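Local coordinates for ferredoxin (Mycobacterium smegmatis, PDB 2V2K), which shuttles electrons between partners in metabolism, using iron-sulfur clusters, as a seven-iron ferredoxin, at residues 62-65 with 66-69. Sequence-based numbering, arbitrary orientation.
Sequences DQWS and SYAQ
Trp-64 and Tyr-67 are the ends of a type I beta turn, closed by a hydrogen bond from Tyr-67 N to Trp-64 O of 3.0 Å, and this turn leads the chain from a short 3-10 segment at 62-63 into helix 67-73. The bond is nearly straight at the hydrogen (166°), although the donor stands above the carbonyl plane. Trp-64 O also lies at the edge of the phenol ring, near its plane, 3.5 Å from Tyr-67 CD2. Trp-64 CB packs on that edge carbon as well, at 3.8 Å from Tyr-67 CD2. With Trp-64 CG anti to its carbonyl carbon and beside its backbone N (chi1 -65°), the indole comes to the phenol through CD1, 4.1 Å from Tyr-67 CE2. The plane of its five-membered ring is turned 83° from the phenol, but the pair is neither a stack nor edge-to-face. Overlapping the turn, Asp-62 O accepts from both Ser-65 N and Ser-65 OG, the hydroxyl at 3.0 Å from Asp-62 O and in its carbonyl plane. A water bridges Ser-65 O and Gln-69 N, four residues on, donating to Ser-65 O at 2.6 Å and accepting from Gln-69 N, in place of a direct helical bond. Outside the two segments, the indole touches Ala-5, Glu-6 and Pro-7, and Tyr-67 OH is hydrogen-bonded to Glu-6 OE1. Main-chain bonds, the Ser-65 hydroxyl and a water thus brace the chain as it enters the helix, while the two aromatic side chains join this surface turn to the loop preceding Cys-8, a probable ligand of the [3Fe-4S] cluster.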
loop_
_atom_site.group_PDB
_atom_site.type_symbol
_atom_site.label_atom_id
_atom_site.label_comp_id
_atom_site.label_asym_id
_atom_site.label_seq_id
_atom_site.Cartn_x
_atom_site.Cartn_y
_atom_site.Cartn_z
ATOM N N ASP A 62 15.045 -6.975 1.488
ATOM C CA ASP A 62 14.921 -8.387 1.040
ATOM C C ASP A 62 13.848 -9.179 1.818
ATOM O O ASP A 62 13.072 -9.930 1.219
ATOM C CB ASP A 62 16.287 -9.121 1.110
ATOM C CG ASP A 62 17.312 -8.600 0.072
ATOM O OD1 ASP A 62 16.949 -7.806 -0.827
ATOM O OD2 ASP A 62 18.498 -8.988 0.154
ATOM N N GLN A 63 13.789 -8.996 3.136
ATOM C CA GLN A 63 12.825 -9.716 3.988
ATOM C C GLN A 63 11.348 -9.439 3.651
ATOM O O GLN A 63 10.467 -10.269 3.907
ATOM C CB GLN A 63 13.072 -9.387 5.466
ATOM C CG GLN A 63 13.209 -7.871 5.773
ATOM C CD GLN A 63 12.812 -7.488 7.203
ATOM O OE1 GLN A 63 13.046 -6.353 7.640
ATOM N NE2 GLN A 63 12.193 -8.423 7.925
ATOM N N TRP A 64 11.086 -8.262 3.099
ATOM C CA TRP A 64 9.751 -7.889 2.671
ATOM C C TRP A 64 9.670 -7.796 1.143
ATOM O O TRP A 64 8.783 -7.152 0.600
ATOM C CB TRP A 64 9.370 -6.557 3.323
ATOM C CG TRP A 64 9.263 -6.633 4.815
ATOM C CD1 TRP A 64 8.852 -7.703 5.552
ATOM C CD2 TRP A 64 9.546 -5.585 5.757
ATOM N NE1 TRP A 64 8.871 -7.394 6.890
ATOM C CE2 TRP A 64 9.294 -6.102 7.046
ATOM C CE3 TRP A 64 9.986 -4.263 5.637
ATOM C CZ2 TRP A 64 9.468 -5.343 8.207
ATOM C CZ3 TRP A 64 10.165 -3.515 6.792
ATOM C CH2 TRP A 64 9.905 -4.056 8.060
ATOM N N SER A 65 10.565 -8.489 0.437
ATOM C CA SER A 65 10.640 -8.335 -1.020
ATOM C C SER A 65 9.348 -8.712 -1.769
ATOM O O SER A 65 9.124 -8.243 -2.884
ATOM C CB SER A 65 11.842 -9.091 -1.596
ATOM O OG SER A 65 11.745 -10.483 -1.361
ATOM N N SER A 66 8.485 -9.520 -1.158
ATOM C CA SER A 66 7.275 -9.970 -1.829
ATOM C C SER A 66 6.161 -8.907 -1.811
ATOM O O SER A 66 5.174 -9.037 -2.531
ATOM C CB SER A 66 6.774 -11.271 -1.204
ATOM O OG SER A 66 6.207 -10.990 0.069
ATOM N N TYR A 67 6.337 -7.856 -1.007
ATOM C CA TYR A 67 5.313 -6.801 -0.884
ATOM C C TYR A 67 5.087 -5.950 -2.143
ATOM O O TYR A 67 3.975 -5.511 -2.374
ATOM C CB TYR A 67 5.532 -5.921 0.367
ATOM C CG TYR A 67 5.010 -6.577 1.628
ATOM C CD1 TYR A 67 3.709 -6.339 2.082
ATOM C CD2 TYR A 67 5.797 -7.475 2.338
ATOM C CE1 TYR A 67 3.220 -6.955 3.223
ATOM C CE2 TYR A 67 5.321 -8.104 3.468
ATOM C CZ TYR A 67 4.033 -7.848 3.924
ATOM O OH TYR A 67 3.554 -8.495 5.058
ATOM N N ALA A 68 6.108 -5.750 -2.972
ATOM C CA ALA A 68 5.899 -5.082 -4.262
ATOM C C ALA A 68 4.862 -5.773 -5.150
ATOM O O ALA A 68 3.957 -5.129 -5.655
ATOM C CB ALA A 68 7.230 -4.925 -5.015
ATOM N N GLN A 69 4.997 -7.085 -5.353
ATOM C CA GLN A 69 3.950 -7.835 -6.042
ATOM C C GLN A 69 2.581 -7.779 -5.340
ATOM O O GLN A 69 1.542 -7.781 -6.011
ATOM C CB GLN A 69 4.345 -9.302 -6.206
ATOM C CG GLN A 69 3.422 -10.062 -7.141
ATOM C CD GLN A 69 3.472 -9.534 -8.575
ATOM O OE1 GLN A 69 2.437 -9.220 -9.175
ATOM N NE2 GLN A 69 4.686 -9.416 -9.122
HETATM O O HOH W 1 7.577 -8.366 -4.949
#